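ABC transporter binding protein AcbH (PDB 3OO8) binds beta-D-galactopyranose with marked selectivity as the extracellular solute receptor of an ABC transporter. Local coordinates at residues A[198-203]-A[291-296]; A[192-197]-A[223-228]; A[160-165]-A[285-290]; A[298-303]-A[367-372]. The protein carries 2 engineered substitutions. All blocks are in the same frame, centred on the assembly; numbering follows the deposited sequence.

Interaction 1 of 4, residues A[198-203]-A[291-296]; sequences NLRING and YGTDYM
Arg200, near the end of helix 191-201, reaches across to the loop 291-294 and the start of strand 295-297. CB leaves the helix away from that loop, and a bend at chi2 (-80°) turns the chain back over it. From there CD lies 3.3 Å from Gly292 O, NE is held weakly by the carbonyl of Pro285, and CZ sits above CA of Thr293, which covers one face of the guanidinium. At the tip NH1 gives a nearly straight hydrogen bond to Tyr295 O (2.9 Å, 165°), with the acceptor close to the guanidinium plane. NH1 also donates to a water that lies within bonding distance of Leu199 O and Tyr291 O, while NH2 donates to Phe284 O and to a second water that reaches Tyr295 O. Bonds to several carbonyls thus fix both the rotation and the position of the group, and the loop folds round it.

Beyond the helix end the phenol of Tyr291 lies flat against Gly203: CA of Gly203 stands 3.5 Å from the centroid of the Tyr291 ring, almost on its normal, a CH-pi contact. Gly203 is the first residue to leave the helix, with positive phi (95°). On the strand side of the helix CD2 of Leu199 packs on CB of Tyr295 at 3.9 Å, and a third water lies within bonding distance of both Arg200 O and Gly292 O. Helix 191-201 of this class 2 solute-binding protein thus ends at a positive-phi glycine under an aromatic ring, its last turn joined by Arg200 to the loop leading into strand 295-297.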
loop_
_atom_site.group_PDB
_atom_site.type_symbol
_atom_site.label_atom_id
_atom_site.label_comp_id
_atom_site.label_asym_id
_atom_site.label_seq_id
_atom_site.Cartn_x
_atom_site.Cartn_y
_atom_site.Cartn_z
ATOM N N ASN A 198 -3.935 -5.114 -13.106
ATOM C CA ASN A 198 -5.030 -4.181 -13.409
ATOM C C ASN A 198 -4.542 -2.749 -13.642
ATOM O O ASN A 198 -4.956 -2.091 -14.626
ATOM C CB ASN A 198 -6.108 -4.263 -12.308
ATOM C CG ASN A 198 -7.474 -3.784 -12.775
ATOM O OD1 ASN A 198 -7.829 -3.916 -13.950
ATOM N ND2 ASN A 198 -8.293 -3.313 -11.820
ATOM N N LEU A 199 -3.632 -2.267 -12.792
ATOM C CA LEU A 199 -3.053 -0.907 -12.951
ATOM C C LEU A 199 -2.251 -0.767 -14.242
ATOM O O LEU A 199 -2.191 0.311 -14.805
ATOM C CB LEU A 199 -2.104 -0.597 -11.790
ATOM C CG LEU A 199 -2.771 -0.439 -10.422
ATOM C CD1 LEU A 199 -1.767 -0.355 -9.288
ATOM C CD2 LEU A 199 -3.667 0.807 -10.422
ATOM N N ARG A 200 -1.582 -1.845 -14.659
ATOM C CA ARG A 200 -0.750 -1.806 -15.870
ATOM C C ARG A 200 -1.548 -1.996 -17.159
ATOM O O ARG A 200 -1.132 -1.463 -18.182
ATOM C CB ARG A 200 0.291 -2.930 -15.800
ATOM C CG ARG A 200 1.347 -2.623 -14.751
ATOM C CD ARG A 200 2.417 -1.637 -15.262
ATOM N NE ARG A 200 3.534 -1.522 -14.314
ATOM C CZ ARG A 200 3.535 -0.738 -13.241
ATOM N NH1 ARG A 200 2.501 0.063 -12.968
ATOM N NH2 ARG A 200 4.585 -0.738 -12.445
ATOM N N ILE A 201 -2.642 -2.764 -17.115
ATOM C CA ILE A 201 -3.475 -3.042 -18.316
ATOM C C ILE A 201 -4.583 -1.998 -18.481
ATOM O O ILE A 201 -4.743 -1.420 -19.572
ATOM C CB ILE A 201 -4.105 -4.437 -18.219
ATOM C CG1 ILE A 201 -2.970 -5.451 -18.254
ATOM C CG2 ILE A 201 -5.035 -4.738 -19.419
ATOM C CD1 ILE A 201 -3.394 -6.862 -17.842
ATOM N N ASN A 202 -5.323 -1.775 -17.385
ATOM C CA ASN A 202 -6.519 -0.924 -17.383
ATOM C C ASN A 202 -6.361 0.471 -16.785
ATOM O O ASN A 202 -7.165 1.373 -17.073
ATOM C CB ASN A 202 -7.689 -1.659 -16.719
ATOM C CG ASN A 202 -8.021 -2.970 -17.422
ATOM O OD1 ASN A 202 -8.041 -4.047 -16.795
ATOM N ND2 ASN A 202 -8.202 -2.902 -18.731
ATOM N N GLY A 203 -5.351 0.655 -15.932
ATOM C CA GLY A 203 -5.061 1.955 -15.382
ATOM C C GLY A 203 -5.701 2.187 -14.022
ATOM O O GLY A 203 -6.505 1.382 -13.544
ATOM N N TYR A 291 -0.428 3.467 -19.722
ATOM C CA TYR A 291 -0.291 3.595 -18.265
ATOM C C TYR A 291 1.132 3.404 -17.755
ATOM O O TYR A 291 1.369 3.463 -16.547
ATOM C CB TYR A 291 -1.239 2.619 -17.569
ATOM C CG TYR A 291 -2.671 2.835 -18.041
ATOM C CD1 TYR A 291 -3.301 4.064 -17.864
ATOM C CD2 TYR A 291 -3.353 1.814 -18.692
ATOM C CE1 TYR A 291 -4.569 4.261 -18.339
ATOM C CE2 TYR A 291 -4.633 2.001 -19.160
ATOM C CZ TYR A 291 -5.222 3.241 -18.983
ATOM O OH TYR A 291 -6.507 3.422 -19.461
ATOM N N GLY A 292 2.066 3.162 -18.673
ATOM C CA GLY A 292 3.486 2.986 -18.342
ATOM C C GLY A 292 3.707 2.219 -17.041
ATOM O O GLY A 292 3.144 1.138 -16.827
ATOM N N THR A 293 4.510 2.815 -16.162
ATOM C CA THR A 293 4.658 2.316 -14.802
ATOM C C THR A 293 4.145 3.400 -13.871
ATOM O O THR A 293 4.698 3.633 -12.794
ATOM C CB THR A 293 6.132 1.954 -14.463
ATOM O OG1 THR A 293 6.988 3.089 -14.595
ATOM C CG2 THR A 293 6.634 0.829 -15.367
ATOM N N ASP A 294 3.057 4.055 -14.281
ATOM C CA ASP A 294 2.630 5.255 -13.559
ATOM C C ASP A 294 2.020 5.037 -12.191
ATOM O O ASP A 294 1.863 5.987 -11.418
ATOM C CB ASP A 294 1.584 5.999 -14.368
ATOM C CG ASP A 294 2.166 6.731 -15.541
ATOM O OD1 ASP A 294 3.371 7.077 -15.503
ATOM O OD2 ASP A 294 1.382 7.011 -16.474
ATOM N N TYR A 295 1.652 3.795 -11.901
ATOM C CA TYR A 295 0.851 3.497 -10.714
ATOM C C TYR A 295 1.470 2.380 -9.904
ATOM O O TYR A 295 2.155 1.503 -10.453
ATOM C CB TYR A 295 -0.574 3.119 -11.143
ATOM C CG TYR A 295 -1.204 4.159 -12.015
ATOM C CD1 TYR A 295 -1.353 5.462 -11.549
ATOM C CD2 TYR A 295 -1.668 3.838 -13.302
ATOM C CE1 TYR A 295 -1.912 6.441 -12.352
ATOM C CE2 TYR A 295 -2.230 4.796 -14.107
ATOM C CZ TYR A 295 -2.362 6.081 -13.628
ATOM O OH TYR A 295 -2.930 7.048 -14.423
ATOM N N MET A 296 1.233 2.388 -8.600
ATOM C CA MET A 296 1.791 1.358 -7.713
ATOM C C MET A 296 0.878 1.257 -6.495
ATOM O O MET A 296 0.320 2.274 -6.077
ATOM C CB MET A 296 3.166 1.828 -7.176
ATOM C CG MET A 296 3.961 0.709 -6.466
ATOM S SD MET A 296 5.321 1.450 -5.506
ATOM C CE MET A 296 6.448 1.953 -6.801
HETATM O O HOH W 1 0.455 1.374 -14.622
HETATM O O HOH W 2 4.611 0.388 -9.802
HETATM O O HOH W 3 1.564 -0.588 -18.199
#

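Interaction 2 of 4, residues A[192-197]-A[223-228]; sequences GTFDIL and TKVFDQ
Val225 is the first residue of helix 223-228 to meet helix 192-197, and its CG1 does the touching. With CG1 anti to the backbone N (chi1 169°), this methyl enters between two side chains one turn apart: it lies 3.7 Å from CD1 of Phe194 and 3.8 Å from CB of Leu197. CD1 of Leu197 also rests against the carbonyl oxygen of Val225, at 3.8 Å.

Phe226 follows, its ring swung round toward Phe194. CE2 of Phe226 arrives at the edge of the Phe194 ring, 3.8 Å from CE1, and the two ring planes are inclined at 49° with centroids 5.6 Å apart, so the pair is neither a stack nor a T-shape. The extended chi1 of Phe194 carries its ring out to this meeting place. One turn after Val225, the CG of Gln228 brushes CD2 of Leu197 at 4.2 Å, and the side chain goes on to touch Ile287.

Contact between the segments is through carbon nearly throughout, over a modest 265 Å². The axes of segments 192-197 and 223-228 approach to 9.7 Å with their directions at 115°, and Val225, Phe194, Leu197 and Phe226 lie between them. Around them, Trp229, farther along helix 220-232, also packs on Phe194 and Leu197, and Phe226 runs on to Phe390 of helix 377-392 and to Ile399 and Val402 of helix 396-413. Helix 220-232 therefore lies between helix 191-201 and the C-terminal helices.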
loop_
_atom_site.group_PDB
_atom_site.type_symbol
_atom_site.label_atom_id
_atom_site.label_comp_id
_atom_site.label_asym_id
_atom_site.label_seq_id
_atom_site.Cartn_x
_atom_site.Cartn_y
_atom_site.Cartn_z
ATOM N N GLY A 192 -1.975 -8.570 -4.535
ATOM C CA GLY A 192 -1.035 -7.581 -5.099
ATOM C C GLY A 192 -0.780 -7.803 -6.578
ATOM O O GLY A 192 -0.493 -6.868 -7.313
ATOM N N THR A 193 -0.764 -9.064 -7.008
ATOM C CA THR A 193 -0.578 -9.356 -8.424
ATOM C C THR A 193 -1.823 -8.914 -9.223
ATOM O O THR A 193 -1.697 -8.345 -10.318
ATOM C CB THR A 193 -0.230 -10.835 -8.654
ATOM O OG1 THR A 193 1.104 -11.048 -8.170
ATOM C CG2 THR A 193 -0.280 -11.149 -10.134
ATOM N N PHE A 194 -3.010 -9.177 -8.683
ATOM C CA PHE A 194 -4.222 -8.694 -9.341
ATOM C C PHE A 194 -4.148 -7.174 -9.512
ATOM O O PHE A 194 -4.338 -6.642 -10.623
ATOM C CB PHE A 194 -5.521 -9.043 -8.597
ATOM C CG PHE A 194 -6.731 -8.493 -9.298
ATOM C CD1 PHE A 194 -7.389 -9.239 -10.283
ATOM C CD2 PHE A 194 -7.167 -7.188 -9.042
ATOM C CE1 PHE A 194 -8.455 -8.716 -10.964
ATOM C CE2 PHE A 194 -8.233 -6.638 -9.754
ATOM C CZ PHE A 194 -8.881 -7.415 -10.704
ATOM N N ASP A 195 -3.835 -6.494 -8.414
ATOM C CA ASP A 195 -3.773 -5.039 -8.445
ATOM C C ASP A 195 -2.818 -4.501 -9.494
ATOM O O ASP A 195 -3.149 -3.577 -10.237
ATOM C CB ASP A 195 -3.323 -4.485 -7.102
ATOM C CG ASP A 195 -4.324 -4.715 -5.991
ATOM O OD1 ASP A 195 -5.507 -5.073 -6.206
ATOM O OD2 ASP A 195 -3.843 -4.479 -4.828
ATOM N N ILE A 196 -1.606 -5.032 -9.536
ATOM C CA ILE A 196 -0.601 -4.459 -10.434
ATOM C C ILE A 196 -0.924 -4.749 -11.909
ATOM O O ILE A 196 -0.703 -3.881 -12.772
ATOM C CB ILE A 196 0.850 -4.860 -10.033
ATOM C CG1 ILE A 196 1.899 -3.913 -10.626
ATOM C CG2 ILE A 196 1.194 -6.336 -10.371
ATOM C CD1 ILE A 196 1.669 -2.410 -10.379
ATOM N N LEU A 197 -1.399 -5.963 -12.209
ATOM C CA LEU A 197 -1.846 -6.287 -13.576
ATOM C C LEU A 197 -2.964 -5.327 -13.992
ATOM O O LEU A 197 -2.937 -4.806 -15.109
ATOM C CB LEU A 197 -2.328 -7.721 -13.673
ATOM C CG LEU A 197 -1.196 -8.728 -13.520
ATOM C CD1 LEU A 197 -1.828 -10.091 -13.565
ATOM C CD2 LEU A 197 -0.193 -8.623 -14.681
ATOM N N THR A 223 -11.364 -9.740 -17.329
ATOM C CA THR A 223 -10.968 -10.922 -18.084
ATOM C C THR A 223 -9.551 -10.737 -18.595
ATOM O O THR A 223 -8.749 -11.670 -18.532
ATOM C CB THR A 223 -11.890 -11.161 -19.305
ATOM O OG1 THR A 223 -13.264 -11.033 -18.897
ATOM C CG2 THR A 223 -11.651 -12.584 -19.848
ATOM N N LYS A 224 -9.236 -9.541 -19.048
ATOM C CA LYS A 224 -7.905 -9.255 -19.587
ATOM C C LYS A 224 -6.824 -9.361 -18.535
ATOM O O LYS A 224 -5.703 -9.806 -18.840
ATOM C CB LYS A 224 -7.864 -7.894 -20.245
ATOM C CG LYS A 224 -8.578 -7.801 -21.585
ATOM C CD LYS A 224 -8.411 -6.398 -22.103
ATOM C CE LYS A 224 -8.413 -5.448 -20.914
ATOM N NZ LYS A 224 -8.776 -4.068 -21.243
ATOM N N VAL A 225 -7.136 -8.929 -17.312
ATOM C CA VAL A 225 -6.210 -9.144 -16.186
ATOM C C VAL A 225 -5.878 -10.612 -15.975
ATOM O O VAL A 225 -4.710 -10.997 -15.892
ATOM C CB VAL A 225 -6.717 -8.513 -14.869
ATOM C CG1 VAL A 225 -5.858 -8.987 -13.668
ATOM C CG2 VAL A 225 -6.726 -7.004 -14.976
ATOM N N PHE A 226 -6.909 -11.440 -15.920
ATOM C CA PHE A 226 -6.695 -12.858 -15.664
ATOM C C PHE A 226 -6.034 -13.575 -16.841
ATOM O O PHE A 226 -5.238 -14.524 -16.652
ATOM C CB PHE A 226 -7.995 -13.523 -15.174
ATOM C CG PHE A 226 -8.325 -13.241 -13.706
ATOM C CD1 PHE A 226 -7.586 -13.816 -12.676
ATOM C CD2 PHE A 226 -9.403 -12.420 -13.371
ATOM C CE1 PHE A 226 -7.894 -13.557 -11.337
ATOM C CE2 PHE A 226 -9.730 -12.177 -12.035
ATOM C CZ PHE A 226 -8.982 -12.729 -11.027
ATOM N N ASP A 227 -6.360 -13.136 -18.051
ATOM C CA ASP A 227 -5.715 -13.651 -19.268
ATOM C C ASP A 227 -4.223 -13.358 -19.228
ATOM O O ASP A 227 -3.414 -14.237 -19.527
ATOM C CB ASP A 227 -6.378 -13.124 -20.544
ATOM C CG ASP A 227 -7.729 -13.782 -20.810
ATOM O OD1 ASP A 227 -7.994 -14.874 -20.284
ATOM O OD2 ASP A 227 -8.532 -13.203 -21.571
ATOM N N GLN A 228 -3.847 -12.161 -18.776
ATOM C CA GLN A 228 -2.418 -11.846 -18.651
ATOM C C GLN A 228 -1.788 -12.715 -17.571
ATOM O O GLN A 228 -0.647 -13.180 -17.689
ATOM C CB GLN A 228 -2.211 -10.359 -18.302
ATOM C CG GLN A 228 -0.817 -9.832 -18.679
ATOM C CD GLN A 228 -0.729 -9.161 -20.060
ATOM O OE1 GLN A 228 -1.741 -8.876 -20.720
ATOM N NE2 GLN A 228 0.499 -8.845 -20.474
#

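Interaction 3 of 4, residues A[160-165]-A[285-290]; sequences ASWEAF and PAINPQ
The carbonyl oxygen of Ala286 takes the shortest polar bond here, 2.8 Å from Trp162 N, with the donor nearly in line with the C=O bond but the N-H bent (137°). Its partner bond runs the other way: Ala286 N donates to Ala160 O at 3.0 Å and is almost straight at 175°. Together they form a single beta bridge across Ser161 and Ala286, so the loop is pinned by backbone atoms just where helix 162-174 begins. Ser161 is the N-cap of that helix, its OG accepting from Ala164 N, while the N-H of Trp162 is spent on the loop.

Side chains pack beside the bridge. Pro285 sets its ring over one face of Phe165: CD stands 4.1 Å from the ring centroid in a CH-pi contact, and CG presses to 3.6 Å from CG of Phe165, while CB lies against the Ser161 carbonyl. Next to them Ile287 runs alongside Trp162 in the same direction, its CD1 3.8 Å from CE3 of the indole. Trp162 CG, anti to the backbone N (chi1 179°), directs the indole along the isoleucine, and its NE1 is bonded to Glu231.

In the fold, the loop that follows strand 279-282 packs against the start of helix 162-174 and, through Ile287, against Leu197 and Arg200 of helix 191-201 and Gln228 of helix 220-232. Helix 162-174 also meets helix 220-232 directly, Trp162 and Phe165 both reaching Leu232.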
loop_
_atom_site.group_PDB
_atom_site.type_symbol
_atom_site.label_atom_id
_atom_site.label_comp_id
_atom_site.label_asym_id
_atom_site.label_seq_id
_atom_site.Cartn_x
_atom_site.Cartn_y
_atom_site.Cartn_z
ATOM N N ALA A 160 12.241 -3.244 -18.459
ATOM C CA ALA A 160 11.301 -2.121 -18.445
ATOM C C ALA A 160 9.926 -2.500 -18.971
ATOM O O ALA A 160 8.926 -1.818 -18.652
ATOM C CB ALA A 160 11.844 -0.958 -19.246
ATOM N N SER A 161 9.877 -3.510 -19.834
ATOM C CA SER A 161 8.649 -3.918 -20.502
ATOM C C SER A 161 8.249 -5.343 -20.178
ATOM O O SER A 161 9.087 -6.156 -19.784
ATOM C CB SER A 161 8.861 -3.858 -22.018
ATOM O OG SER A 161 9.865 -4.809 -22.371
ATOM N N TRP A 162 6.975 -5.660 -20.399
ATOM C CA TRP A 162 6.488 -7.012 -20.227
ATOM C C TRP A 162 7.260 -7.958 -21.137
ATOM O O TRP A 162 7.610 -9.053 -20.719
ATOM C CB TRP A 162 5.014 -7.072 -20.585
ATOM C CG TRP A 162 4.372 -8.413 -20.482
ATOM C CD1 TRP A 162 4.094 -9.283 -21.503
ATOM C CD2 TRP A 162 3.895 -9.044 -19.285
ATOM N NE1 TRP A 162 3.473 -10.397 -21.017
ATOM C CE2 TRP A 162 3.340 -10.288 -19.662
ATOM C CE3 TRP A 162 3.887 -8.679 -17.936
ATOM C CZ2 TRP A 162 2.768 -11.170 -18.744
ATOM C CZ3 TRP A 162 3.309 -9.554 -17.004
ATOM C CH2 TRP A 162 2.764 -10.800 -17.419
ATOM N N GLU A 163 7.568 -7.532 -22.364
ATOM C CA GLU A 163 8.270 -8.469 -23.260
ATOM C C GLU A 163 9.636 -8.810 -22.696
ATOM O O GLU A 163 10.040 -9.978 -22.749
ATOM C CB GLU A 163 8.363 -7.946 -24.714
ATOM C CG GLU A 163 9.288 -6.739 -24.931
ATOM C CD GLU A 163 10.780 -7.104 -25.102
ATOM O OE1 GLU A 163 11.636 -6.180 -25.151
ATOM O OE2 GLU A 163 11.105 -8.314 -25.190
ATOM N N ALA A 164 10.339 -7.830 -22.130
ATOM C CA ALA A 164 11.688 -8.096 -21.594
ATOM C C ALA A 164 11.559 -8.944 -20.330
ATOM O O ALA A 164 12.377 -9.840 -20.068
ATOM C CB ALA A 164 12.417 -6.800 -21.318
ATOM N N PHE A 165 10.481 -8.708 -19.589
ATOM C CA PHE A 165 10.187 -9.429 -18.344
ATOM C C PHE A 165 9.969 -10.924 -18.597
ATOM O O PHE A 165 10.520 -11.783 -17.897
ATOM C CB PHE A 165 8.956 -8.771 -17.719
ATOM C CG PHE A 165 8.591 -9.282 -16.343
ATOM C CD1 PHE A 165 9.508 -9.229 -15.293
ATOM C CD2 PHE A 165 7.313 -9.755 -16.085
ATOM C CE1 PHE A 165 9.162 -9.649 -14.037
ATOM C CE2 PHE A 165 6.956 -10.206 -14.812
ATOM C CZ PHE A 165 7.889 -10.139 -13.779
ATOM N N PRO A 285 7.079 -4.302 -14.582
ATOM C CA PRO A 285 7.241 -3.755 -15.951
ATOM C C PRO A 285 5.964 -3.220 -16.599
ATOM O O PRO A 285 4.857 -3.552 -16.180
ATOM C CB PRO A 285 7.787 -4.949 -16.743
ATOM C CG PRO A 285 8.569 -5.702 -15.681
ATOM C CD PRO A 285 7.607 -5.687 -14.511
ATOM N N ALA A 286 6.142 -2.391 -17.624
ATOM C CA ALA A 286 5.017 -1.779 -18.344
ATOM C C ALA A 286 4.373 -2.836 -19.234
ATOM O O ALA A 286 5.079 -3.676 -19.848
ATOM C CB ALA A 286 5.521 -0.649 -19.185
ATOM N N ILE A 287 3.039 -2.830 -19.280
ATOM C CA ILE A 287 2.304 -3.686 -20.192
ATOM C C ILE A 287 1.627 -2.835 -21.260
ATOM O O ILE A 287 1.858 -3.012 -22.446
ATOM C CB ILE A 287 1.251 -4.539 -19.456
ATOM C CG1 ILE A 287 1.943 -5.479 -18.460
ATOM C CG2 ILE A 287 0.392 -5.313 -20.484
ATOM C CD1 ILE A 287 0.983 -6.300 -17.573
ATOM N N ASN A 288 0.779 -1.903 -20.826
ATOM C CA ASN A 288 0.030 -1.043 -21.756
ATOM C C ASN A 288 0.681 0.320 -21.647
ATOM O O ASN A 288 0.613 0.992 -20.623
ATOM C CB ASN A 288 -1.469 -1.040 -21.397
ATOM C CG ASN A 288 -2.266 -0.003 -22.160
ATOM O OD1 ASN A 288 -1.714 0.767 -22.940
ATOM N ND2 ASN A 288 -3.577 0.003 -21.949
ATOM N N PRO A 289 1.409 0.715 -22.692
ATOM C CA PRO A 289 2.148 1.947 -22.588
ATOM C C PRO A 289 1.291 3.178 -22.243
ATOM O O PRO A 289 1.824 4.181 -21.805
ATOM C CB PRO A 289 2.854 2.047 -23.948
ATOM C CG PRO A 289 2.951 0.612 -24.424
ATOM C CD PRO A 289 1.663 -0.010 -23.953
ATOM N N GLN A 290 -0.023 3.100 -22.400
ATOM C CA GLN A 290 -0.852 4.234 -21.988
ATOM C C GLN A 290 -0.662 4.519 -20.498
ATOM O O GLN A 290 -0.718 5.676 -20.065
ATOM C CB GLN A 290 -2.330 3.938 -22.263
ATOM C CG GLN A 290 -3.283 5.067 -21.921
ATOM C CD GLN A 290 -4.711 4.745 -22.332
ATOM O OE1 GLN A 290 -4.974 3.715 -22.958
ATOM N NE2 GLN A 290 -5.648 5.585 -21.920
#

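Interaction 4 of 4, residues A[298-303]-A[367-372]; sequences APTDGF and VSQFME. Engineered in segment 367-372: Glu372 (natural residue Asp).
Gln369 and Thr300 meet through the amide oxygen of Gln369. OE1 of Gln369 takes the backbone N-H of Thr300 at 2.8 Å, lying close to the C=O line, although the N-H itself is bent (144°). The glutamine chain turns at chi2 (-56°), which lets the amide fold toward residues 298-300; NE2, on the far side of the amide, gives a weak bond back to Val367 O.

Backbone joins the two pieces a second time: Ala298 N donates to Ser368 O at 2.9 Å. The carbonyl of Ala298 is not idle, since Thr300 OG1 donates to it at 2.9 Å, closing a small turn around Pro299, while the same hydroxyl also bonds to Asn139. Ser368 OG is bonded to Asp297, and Gln369 N to Asp374.

Apolar contacts are light. CB of Ala298 touches CG1 of Val367, and CG of Pro299 lies 4.1 Å from CB of Phe370, whose ring stacks on Trp142, a galactose-binding residue. Farther along each segment, Asp301 is salt-bridged to the galactose-binding Arg373, and Glu372, an engineered replacement for aspartate, occupies another sugar-binding position.

With Gln369 O the one polar atom buried by this contact that has no partner in the model, the bonds probably help to fix the chain leading to Phe370 and Glu372, consistent with a role in setting the shape of the sugar pocket.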
loop_
_atom_site.group_PDB
_atom_site.type_symbol
_atom_site.label_atom_id
_atom_site.label_comp_id
_atom_site.label_asym_id
_atom_site.label_seq_id
_atom_site.Cartn_x
_atom_site.Cartn_y
_atom_site.Cartn_z
ATOM N N ALA A 298 0.987 1.506 -2.859
ATOM C CA ALA A 298 1.925 1.992 -1.833
ATOM C C ALA A 298 1.079 2.389 -0.628
ATOM O O ALA A 298 0.696 3.555 -0.468
ATOM C CB ALA A 298 2.771 3.159 -2.371
ATOM N N PRO A 299 0.724 1.418 0.228
ATOM C CA PRO A 299 -0.207 1.685 1.336
ATOM C C PRO A 299 0.255 2.835 2.248
ATOM O O PRO A 299 1.347 2.774 2.821
ATOM C CB PRO A 299 -0.235 0.350 2.103
ATOM C CG PRO A 299 0.084 -0.677 1.034
ATOM C CD PRO A 299 1.120 -0.008 0.160
ATOM N N THR A 300 -0.595 3.865 2.370
ATOM C CA THR A 300 -0.227 5.120 2.991
ATOM C C THR A 300 -1.019 5.356 4.274
ATOM O O THR A 300 -2.270 5.418 4.284
ATOM C CB THR A 300 -0.507 6.298 2.011
ATOM O OG1 THR A 300 0.190 6.071 0.773
ATOM C CG2 THR A 300 -0.025 7.631 2.592
ATOM N N ASP A 301 -0.279 5.516 5.362
ATOM C CA ASP A 301 -0.873 5.756 6.665
ATOM C C ASP A 301 -0.895 7.262 6.946
ATOM O O ASP A 301 -0.009 7.985 6.483
ATOM C CB ASP A 301 -0.093 5.057 7.778
ATOM C CG ASP A 301 -0.256 3.540 7.760
ATOM O OD1 ASP A 301 -0.986 2.995 6.896
ATOM O OD2 ASP A 301 0.389 2.861 8.598
ATOM N N GLY A 302 -1.869 7.723 7.718
ATOM C CA GLY A 302 -1.924 9.152 8.046
ATOM C C GLY A 302 -2.865 9.420 9.190
ATOM O O GLY A 302 -3.027 8.579 10.077
ATOM N N PHE A 303 -3.453 10.614 9.185
ATOM C CA PHE A 303 -4.272 11.071 10.308
ATOM C C PHE A 303 -5.489 11.808 9.800
ATOM O O PHE A 303 -5.448 12.421 8.725
ATOM C CB PHE A 303 -3.450 12.001 11.205
ATOM C CG PHE A 303 -2.172 11.359 11.636
ATOM C CD1 PHE A 303 -2.165 10.527 12.731
ATOM C CD2 PHE A 303 -1.000 11.541 10.890
ATOM C CE1 PHE A 303 -0.993 9.842 13.095
ATOM C CE2 PHE A 303 0.194 10.876 11.247
ATOM C CZ PHE A 303 0.197 10.039 12.368
ATOM N N VAL A 367 -1.053 6.695 -6.474
ATOM C CA VAL A 367 -0.742 5.431 -5.804
ATOM C C VAL A 367 -2.016 4.846 -5.240
ATOM O O VAL A 367 -2.834 5.556 -4.644
ATOM C CB VAL A 367 0.344 5.530 -4.674
ATOM C CG1 VAL A 367 1.726 5.821 -5.281
ATOM C CG2 VAL A 367 -0.043 6.509 -3.593
ATOM N N SER A 368 -2.177 3.546 -5.467
ATOM C CA SER A 368 -3.286 2.827 -4.882
ATOM C C SER A 368 -2.829 2.314 -3.506
ATOM O O SER A 368 -1.667 2.511 -3.129
ATOM C CB SER A 368 -3.767 1.752 -5.861
ATOM O OG SER A 368 -2.659 0.933 -6.261
ATOM N N GLN A 369 -3.723 1.664 -2.756
ATOM C CA GLN A 369 -3.455 1.434 -1.333
ATOM C C GLN A 369 -3.497 -0.040 -0.955
ATOM O O GLN A 369 -3.566 -0.341 0.242
ATOM C CB GLN A 369 -4.557 2.113 -0.521
ATOM C CG GLN A 369 -4.664 3.618 -0.775
ATOM C CD GLN A 369 -3.335 4.342 -0.516
ATOM O OE1 GLN A 369 -2.704 4.150 0.518
ATOM N NE2 GLN A 369 -2.935 5.212 -1.440
ATOM N N PHE A 370 -3.432 -0.907 -1.973
ATOM C CA PHE A 370 -3.581 -2.387 -1.855
ATOM C C PHE A 370 -5.060 -2.736 -1.786
ATOM O O PHE A 370 -5.853 -1.990 -1.229
ATOM C CB PHE A 370 -2.782 -2.973 -0.680
ATOM C CG PHE A 370 -2.744 -4.486 -0.671
ATOM C CD1 PHE A 370 -1.993 -5.202 -1.607
ATOM C CD2 PHE A 370 -3.429 -5.181 0.317
ATOM C CE1 PHE A 370 -1.955 -6.606 -1.566
ATOM C CE2 PHE A 370 -3.386 -6.577 0.351
ATOM C CZ PHE A 370 -2.650 -7.274 -0.591
ATOM N N MET A 371 -5.433 -3.862 -2.381
ATOM C CA MET A 371 -6.861 -4.197 -2.480
ATOM C C MET A 371 -7.601 -4.163 -1.150
ATOM O O MET A 371 -8.740 -3.700 -1.080
ATOM C CB MET A 371 -7.044 -5.555 -3.163
ATOM C CG MET A 371 -8.531 -5.808 -3.464
ATOM S SD MET A 371 -8.844 -7.473 -4.124
ATOM C CE MET A 371 -7.961 -7.406 -5.692
ATOM N N GLU A 372 -6.956 -4.618 -0.085
ATOM C CA GLU A 372 -7.600 -4.627 1.229
ATOM C C GLU A 372 -8.028 -3.257 1.771
ATOM O O GLU A 372 -8.894 -3.186 2.666
ATOM C CB GLU A 372 -6.694 -5.310 2.233
ATOM C CG GLU A 372 -6.567 -6.778 1.973
ATOM C CD GLU A 372 -7.411 -7.606 2.884
ATOM O OE1 GLU A 372 -8.558 -7.194 3.226
ATOM O OE2 GLU A 372 -6.883 -8.678 3.268
#

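Overall arrangement
Starting from the N terminus, residues 160-165 are joined by 285-290, 119 residues later, where interaction 3 closes the longest loop. Within that span lies interaction 2, which joins helix 191-201 to helix 220-232 after only 25 intervening residues. Interaction 1 opens farther along helix 191-201 and closes at 291-296, so it crosses both. These three lie on one side of the chain's centre and tie helices 162-174, 191-201 and 220-232 to the loop before strand 295-297. Interaction 4 follows in series near the centre: 298-303 is joined by 367-372 after 63 residues, tying the chain entering strand 301-304 of the large mixed sheet to strand 366-368 and the helix after it. Strand 295-297, paired parallel with 366-368, links it to interaction 1.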